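Local coordinates for signal recognition particle subunit SRP68 (Chaetomium thermophilum, PDB 4P3G), which binds and remodels the RNA of the signal recognition particle, which probably targets secretory and membrane proteins to the endoplasmic reticulum during their translation, at residues 158-163 against 198-203; 16-21 against 82-87; 74-79 against 117-122. One frame throughout, in Å; residues are numbered along the deposited sequence.

Contact 1 of 3, residues 158-163 against 198-203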
# COMPACT_ATOMS: atom_id res chain seq x y z
N GLN A 158 5.15 17.96 14.84
CA GLN A 158 5.67 17.68 13.51
C GLN A 158 6.69 16.54 13.53
O GLN A 158 7.57 16.44 12.67
CB GLN A 158 6.21 18.97 12.87
CG GLN A 158 5.07 19.84 12.42
CD GLN A 158 5.47 21.26 12.07
OE1 GLN A 158 6.60 21.68 12.31
NE2 GLN A 158 4.52 22.01 11.52
N ASN A 159 6.56 15.67 14.53
CA ASN A 159 7.40 14.50 14.64
C ASN A 159 6.66 13.32 14.02
O ASN A 159 6.06 12.51 14.71
CB ASN A 159 7.71 14.26 16.11
CG ASN A 159 8.74 13.17 16.32
OD1 ASN A 159 9.07 12.41 15.40
ND2 ASN A 159 9.26 13.10 17.54
N TRP A 160 6.69 13.26 12.68
CA TRP A 160 5.80 12.40 11.91
C TRP A 160 5.89 10.91 12.16
O TRP A 160 4.86 10.24 12.24
CB TRP A 160 5.97 12.67 10.42
CG TRP A 160 5.92 14.12 10.08
CD1 TRP A 160 6.92 14.87 9.55
CD2 TRP A 160 4.82 15.01 10.28
NE1 TRP A 160 6.51 16.16 9.36
CE2 TRP A 160 5.22 16.28 9.82
CE3 TRP A 160 3.52 14.86 10.79
CZ2 TRP A 160 4.38 17.41 9.87
CZ3 TRP A 160 2.68 15.97 10.83
CH2 TRP A 160 3.12 17.22 10.36
N GLY A 161 7.09 10.37 12.26
CA GLY A 161 7.20 8.95 12.49
C GLY A 161 6.58 8.51 13.81
O GLY A 161 5.70 7.65 13.83
N ALA A 162 6.98 9.16 14.89
CA ALA A 162 6.54 8.76 16.22
C ALA A 162 5.03 8.84 16.33
O ALA A 162 4.39 8.00 16.96
CB ALA A 162 7.17 9.66 17.26
N CYS A 163 4.48 9.86 15.69
CA CYS A 163 3.05 10.12 15.71
C CYS A 163 2.30 8.98 15.02
O CYS A 163 1.17 8.62 15.40
CB CYS A 163 2.78 11.49 15.05
SG CYS A 163 1.52 11.54 13.76
N MSE A 198 -3.31 10.32 9.79
CA MSE A 198 -2.32 9.35 9.41
C MSE A 198 -1.90 9.57 7.96
O MSE A 198 -0.71 9.55 7.65
CB MSE A 198 -2.88 7.95 9.58
CG MSE A 198 -3.10 7.57 11.04
SE MSE A 198 -3.36 5.65 11.20
CE MSE A 198 -1.46 5.15 11.19
N ARG A 199 -2.88 9.80 7.08
CA ARG A 199 -2.55 10.00 5.69
C ARG A 199 -1.61 11.18 5.53
O ARG A 199 -0.67 11.14 4.74
CB ARG A 199 -3.79 10.22 4.87
CG ARG A 199 -4.63 8.98 4.74
CD ARG A 199 -5.70 9.22 3.72
NE ARG A 199 -6.56 8.07 3.47
CZ ARG A 199 -6.24 7.05 2.67
NH1 ARG A 199 -5.07 7.03 2.04
NH2 ARG A 199 -7.11 6.06 2.50
N PHE A 200 -1.85 12.23 6.31
CA PHE A 200 -1.02 13.41 6.24
C PHE A 200 0.38 13.13 6.75
O PHE A 200 1.38 13.47 6.09
CB PHE A 200 -1.66 14.54 7.04
CG PHE A 200 -0.92 15.84 6.94
CD1 PHE A 200 -1.10 16.66 5.85
CD2 PHE A 200 -0.04 16.22 7.94
CE1 PHE A 200 -0.40 17.86 5.76
CE2 PHE A 200 0.66 17.41 7.86
CZ PHE A 200 0.47 18.24 6.76
N ALA A 201 0.45 12.56 7.94
CA ALA A 201 1.74 12.26 8.55
C ALA A 201 2.53 11.27 7.70
O ALA A 201 3.75 11.35 7.64
CB ALA A 201 1.56 11.73 9.94
N ALA A 202 1.84 10.33 7.07
CA ALA A 202 2.53 9.34 6.25
C ALA A 202 3.10 10.06 5.02
O ALA A 202 4.24 9.85 4.63
CB ALA A 202 1.60 8.22 5.85
N TYR A 203 2.31 10.96 4.46
CA TYR A 203 2.79 11.79 3.38
C TYR A 203 4.03 12.58 3.80
O TYR A 203 5.02 12.60 3.08
CB TYR A 203 1.71 12.76 2.94
CG TYR A 203 2.24 13.73 1.92
CD1 TYR A 203 2.55 13.30 0.63
CD2 TYR A 203 2.49 15.05 2.26
CE1 TYR A 203 3.06 14.16 -0.30
CE2 TYR A 203 3.01 15.93 1.34
CZ TYR A 203 3.29 15.48 0.05
OH TYR A 203 3.81 16.36 -0.88

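Contact 2 of 3, residues 16-21 against 82-87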
# COMPACT_ATOMS: atom_id res chain seq x y z
N THR A 16 -18.70 12.60 22.81
CA THR A 16 -19.96 13.26 23.15
C THR A 16 -19.72 14.70 23.58
O THR A 16 -20.36 15.62 23.08
CB THR A 16 -20.69 12.53 24.28
OG1 THR A 16 -21.18 11.28 23.79
CG2 THR A 16 -21.86 13.38 24.79
N SER A 17 -18.78 14.91 24.50
CA SER A 17 -18.49 16.24 25.00
C SER A 17 -18.03 17.16 23.88
O SER A 17 -18.41 18.33 23.84
CB SER A 17 -17.41 16.20 26.07
OG SER A 17 -17.79 15.36 27.14
N ARG A 18 -17.23 16.62 22.96
CA ARG A 18 -16.71 17.43 21.88
C ARG A 18 -17.89 17.82 21.00
O ARG A 18 -18.04 18.99 20.65
CB ARG A 18 -15.68 16.64 21.08
CG ARG A 18 -14.42 16.36 21.85
CD ARG A 18 -13.40 15.77 20.93
NE ARG A 18 -12.17 15.35 21.60
CZ ARG A 18 -11.18 14.73 20.98
NH1 ARG A 18 -11.26 14.45 19.68
NH2 ARG A 18 -10.09 14.39 21.66
N GLU A 19 -18.77 16.86 20.73
CA GLU A 19 -19.95 17.11 19.93
C GLU A 19 -20.87 18.11 20.62
O GLU A 19 -21.50 18.90 19.92
CB GLU A 19 -20.71 15.83 19.62
CG GLU A 19 -19.98 14.86 18.70
CD GLU A 19 -20.69 13.54 18.58
OE1 GLU A 19 -21.73 13.38 19.25
OE2 GLU A 19 -20.23 12.65 17.82
N LYS A 20 -20.96 18.06 21.95
CA LYS A 20 -21.84 18.99 22.68
C LYS A 20 -21.42 20.43 22.46
O LYS A 20 -22.22 21.28 22.10
CB LYS A 20 -21.81 18.75 24.19
CG LYS A 20 -22.56 19.90 24.92
CD LYS A 20 -22.38 19.98 26.43
CE LYS A 20 -23.04 18.86 27.16
NZ LYS A 20 -22.75 18.96 28.61
N ALA A 21 -20.14 20.69 22.70
CA ALA A 21 -19.60 22.03 22.67
C ALA A 21 -19.50 22.62 21.28
O ALA A 21 -19.58 23.84 21.11
CB ALA A 21 -18.28 22.06 23.33
N ARG A 82 -9.68 19.09 28.72
CA ARG A 82 -9.53 20.53 28.83
C ARG A 82 -8.21 21.00 28.17
O ARG A 82 -8.19 21.96 27.41
CB ARG A 82 -9.61 20.98 30.29
CG ARG A 82 -9.78 22.49 30.46
CD ARG A 82 -9.99 22.88 31.91
NE ARG A 82 -8.74 22.74 32.65
CZ ARG A 82 -8.53 23.18 33.88
NH1 ARG A 82 -9.51 23.77 34.55
NH2 ARG A 82 -7.35 23.00 34.46
N ALA A 83 -7.13 20.26 28.39
CA ALA A 83 -5.85 20.59 27.76
C ALA A 83 -5.96 20.49 26.25
O ALA A 83 -5.32 21.25 25.52
CB ALA A 83 -4.76 19.66 28.26
N TRP A 84 -6.72 19.51 25.79
CA TRP A 84 -6.96 19.31 24.38
C TRP A 84 -7.67 20.53 23.80
O TRP A 84 -7.33 21.02 22.70
CB TRP A 84 -7.80 18.06 24.17
CG TRP A 84 -8.03 17.73 22.74
CD1 TRP A 84 -7.17 17.06 21.91
CD2 TRP A 84 -9.18 18.06 21.94
NE1 TRP A 84 -7.71 16.97 20.65
CE2 TRP A 84 -8.95 17.56 20.65
CE3 TRP A 84 -10.37 18.74 22.20
CZ2 TRP A 84 -9.86 17.73 19.61
CZ3 TRP A 84 -11.29 18.90 21.17
CH2 TRP A 84 -11.03 18.39 19.89
N ALA A 85 -8.67 21.01 24.53
CA ALA A 85 -9.48 22.14 24.10
C ALA A 85 -8.61 23.39 23.96
O ALA A 85 -8.68 24.14 22.98
CB ALA A 85 -10.58 22.39 25.11
N HIS A 86 -7.77 23.58 24.96
CA HIS A 86 -6.90 24.74 25.00
C HIS A 86 -5.96 24.67 23.79
O HIS A 86 -5.74 25.67 23.10
CB HIS A 86 -6.16 24.79 26.34
CG HIS A 86 -5.37 26.04 26.56
ND1 HIS A 86 -5.46 27.13 25.72
CD2 HIS A 86 -4.45 26.36 27.50
CE1 HIS A 86 -4.62 28.07 26.14
NE2 HIS A 86 -4.00 27.62 27.21
N ALA A 87 -5.42 23.49 23.53
CA ALA A 87 -4.53 23.30 22.39
C ALA A 87 -5.27 23.54 21.08
O ALA A 87 -4.74 24.21 20.19
CB ALA A 87 -3.92 21.94 22.42

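Contact 3 of 3, residues 74-79 against 117-122. With PO4 (phosphate ion), chain E.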
# COMPACT_ATOMS: atom_id res chain seq x y z
N ARG A 74 -14.11 10.15 35.51
CA ARG A 74 -14.63 11.35 34.88
C ARG A 74 -13.71 12.55 35.11
O ARG A 74 -13.48 13.35 34.20
CB ARG A 74 -16.03 11.67 35.37
CG ARG A 74 -16.67 12.80 34.62
CD ARG A 74 -18.18 12.79 34.80
NE ARG A 74 -18.80 13.72 33.88
CZ ARG A 74 -19.28 14.91 34.22
NH1 ARG A 74 -19.25 15.30 35.49
NH2 ARG A 74 -19.80 15.70 33.28
N LEU A 75 -13.14 12.64 36.30
CA LEU A 75 -12.22 13.71 36.62
C LEU A 75 -11.04 13.71 35.64
O LEU A 75 -10.63 14.77 35.17
CB LEU A 75 -11.69 13.54 38.04
CG LEU A 75 -10.82 14.69 38.54
CD1 LEU A 75 -11.69 15.92 38.70
CD2 LEU A 75 -10.16 14.33 39.86
N GLN A 76 -10.51 12.54 35.34
CA GLN A 76 -9.36 12.42 34.46
C GLN A 76 -9.67 12.80 33.01
O GLN A 76 -8.86 13.42 32.33
CB GLN A 76 -8.80 11.01 34.51
CG GLN A 76 -8.33 10.63 35.89
CD GLN A 76 -7.28 11.57 36.42
OE1 GLN A 76 -7.58 12.46 37.21
NE2 GLN A 76 -6.03 11.37 36.00
N LEU A 77 -10.84 12.41 32.53
CA LEU A 77 -11.24 12.73 31.17
C LEU A 77 -11.37 14.25 31.00
O LEU A 77 -10.80 14.84 30.08
CB LEU A 77 -12.56 12.04 30.87
CG LEU A 77 -12.34 10.52 30.79
CD1 LEU A 77 -13.58 9.78 30.31
CD2 LEU A 77 -11.11 10.18 29.95
N LEU A 78 -12.10 14.87 31.92
CA LEU A 78 -12.33 16.31 31.87
C LEU A 78 -10.99 17.03 31.93
O LEU A 78 -10.77 18.04 31.26
CB LEU A 78 -13.22 16.77 33.03
CG LEU A 78 -14.63 16.18 32.94
CD1 LEU A 78 -15.52 16.53 34.14
CD2 LEU A 78 -15.30 16.55 31.63
N THR A 79 -10.08 16.49 32.73
CA THR A 79 -8.78 17.10 32.87
C THR A 79 -8.02 17.05 31.57
O THR A 79 -7.51 18.06 31.11
CB THR A 79 -7.97 16.42 33.97
OG1 THR A 79 -8.73 16.43 35.19
CG2 THR A 79 -6.69 17.18 34.20
N ALA A 117 -2.06 13.83 27.02
CA ALA A 117 -1.63 12.46 26.75
C ALA A 117 -1.19 11.78 28.04
O ALA A 117 -1.64 10.68 28.35
CB ALA A 117 -0.49 12.46 25.76
N ARG A 118 -0.35 12.46 28.82
CA ARG A 118 0.14 11.90 30.07
C ARG A 118 -1.03 11.54 31.00
O ARG A 118 -1.03 10.47 31.62
CB ARG A 118 1.05 12.91 30.78
CG ARG A 118 2.42 13.00 30.19
CD ARG A 118 3.39 13.77 31.07
NE ARG A 118 2.95 15.14 31.30
CZ ARG A 118 3.31 16.18 30.54
NH1 ARG A 118 4.07 15.98 29.48
NH2 ARG A 118 2.88 17.40 30.82
N ILE A 119 -2.04 12.39 31.05
CA ILE A 119 -3.17 12.12 31.93
C ILE A 119 -3.94 10.90 31.45
O ILE A 119 -4.27 10.02 32.24
CB ILE A 119 -4.12 13.36 32.04
CG1 ILE A 119 -3.44 14.46 32.82
CG2 ILE A 119 -5.45 13.00 32.74
CD1 ILE A 119 -4.03 15.83 32.53
N ALA A 120 -4.19 10.83 30.15
CA ALA A 120 -4.93 9.71 29.58
C ALA A 120 -4.13 8.43 29.67
O ALA A 120 -4.70 7.36 29.84
CB ALA A 120 -5.32 9.98 28.16
N GLU A 121 -2.81 8.55 29.55
CA GLU A 121 -1.98 7.35 29.59
C GLU A 121 -2.02 6.73 30.98
O GLU A 121 -2.13 5.50 31.12
CB GLU A 121 -0.54 7.65 29.17
CG GLU A 121 -0.39 7.85 27.66
CD GLU A 121 0.94 8.47 27.25
OE1 GLU A 121 1.76 8.79 28.14
OE2 GLU A 121 1.17 8.60 26.03
N LYS A 122 -1.97 7.58 32.00
CA LYS A 122 -2.04 7.10 33.36
C LYS A 122 -3.41 6.48 33.64
O LYS A 122 -3.54 5.56 34.45
CB LYS A 122 -1.75 8.22 34.35
CG LYS A 122 -0.35 8.78 34.24
CD LYS A 122 -0.00 9.57 35.50
CE LYS A 122 1.51 9.67 35.69
NZ LYS A 122 2.18 10.42 34.58
P PO4 E . 5.48 13.48 27.59
O1 PO4 E . 4.24 14.31 27.34
O2 PO4 E . 5.10 12.01 27.59
O3 PO4 E . 6.09 13.84 28.92
O4 PO4 E . 6.50 13.76 26.51

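Contact 1 of 3, residues 158-163 against 198-203
Trp160 and Phe200 meet as an offset edge-to-face aromatic pair, with the edge of Phe200 turned toward the six-membered ring of Trp160. The ring centroids stand 5.5 Å apart and the planes are inclined at 73°. The closest atoms are Trp160 CH2 and Phe200 CE2, 3.5 Å apart, so the far corner of the indole receives the ring edge. Further along the same indole, Trp160 CE3 lies 3.8 Å from Ala201 CB. That methyl group also touches Cys163 SG, one helical turn beyond Trp160, and is thus shared by two residues of the facing helix. The small alanine lets the backbones come close, with the CA atoms of Trp160 and Ala201 only 5.3 Å apart. Torsions aim both rings: Phe200 has CG anti to its backbone N (chi1 -176°), whereas CG of Trp160 is anti to the carbonyl carbon. On the opposite face of the indole from Phe200, Gln158 O sits 3.4 Å above the plane toward its rim. Gln158 adopts positive phi in the Schellman motif that ends helix 136-156, and Asn159 occupies the N-cap position just before helix 160-181. Phe155 adds a second edge-to-face partner for Trp160, and Tyr203 of the second subunit packs on Phe200. Replacing Trp160 by an alanine would probably leave the Phe200 edge without its aromatic partner and open a gap beside Ala201. The contacts between the two helices are apolar and join the start of helix 160-181 to the end of helix 186-205, pairing the open ends of an antiparallel helical hairpin of the kind found in tetratricopeptide-like, all-helical folds such as this RNA-binding domain.

Contact 2 of 3, residues 16-21 against 82-87
Arg18 lays its guanidinium flat on the indole of Trp84, and this stack carries the whole contact between residues 16-21 and 82-87. The two planes are within 3° of parallel. As a cation-pi interaction it is well centred: Arg18 CZ lies 3.7 Å from the centroid of the six-membered ring, 17° off the ring normal. Arg18 NH2 spreads toward the junction of the two rings, 3.5 Å from Trp84 CE2. A CH-pi contact accompanies it, with Arg18 CD 4.1 Å from the same centroid and off-centre. The arginine chain is extended from CG to NE, which brings both CD and the guanidinium over the same face; the two side chains cross at about a right angle. Trp84 turns its ring out to meet them with CG anti to the backbone N (chi1 -177°).

Ionic pairing comes from outside the two segments: Arg18 NE forms a salt bridge with Glu81, one turn before Trp84 on the same helix. Apolar packing is supplied by Leu149 of helix 136-156, which touches both Arg18 and Trp84. The stack, with the Glu81 carboxylate at NE, should hold the guanidinium orientation, and that carboxylate probably offsets its charge at this surface contact.

Contact 3 of 3, residues 74-79 against 117-122
The amide of Gln76 meets the branched side chain of Ile119, Gln76 NE2 coming 3.7 Å from Ile119 CG2. The same methyl lies 3.5 Å from the backbone oxygen Gln76 O. Of the other flat groups, the Arg74 guanidinium has Leu78 CD1 over the centre of one face, while that of Arg118 meets a phosphate ion at its edge. Arg118 NH1 gives two weak hydrogen bonds to this ion, 2.7 Å to O1 and 3.0 Å to O3. Arg150 of helix 136-156 is bonded to it as well and forms a salt bridge with Glu121, one turn along from Arg118.

Ile119 fills the gap between the helices with both branches. CG2, anti to the backbone N, points to Gln76, and CD1 reaches Thr79 CG2 at 3.4 Å, these two side chains crossing at about a right angle. The methyl of Thr79 is available because its hydroxyl turns back into its own helix, OG1 donating to Leu75 O at 2.5 Å. Leu75 O accepts Thr79 N too, from the opposite face of its carbonyl plane.

The phosphate probably comes from the crystallisation liquor, yet an anion bonded to two arginines, weakly in the case of Arg118, is consistent with an RNA-binding surface. On the other side of the same helix, Ile119 packs helix 103-128 against helix 71-93, consecutive long helices of this tetratricopeptide-like domain.

Overall arrangement
Contacts 2 and 3 share helix 71-93, which packs on helix 10-21 and on helix 103-128; their centres are about 13 Å apart. Contact 1 joins two later helices and stands well off, its centre about 23 and 24 Å from those of contacts 2 and 3. Chemistry follows place. The surface contact 2 rests on a single stacked cation, whereas of the partly buried pair contact 1 is mainly aromatic, with a methyl and a sulfur, and contact 3 sets an isoleucine against a methyl and a glutamine. Contact 1 also borders another subunit. At contact 3 the anion-binding arginine lies on the side of helix 103-128 turned from the packing.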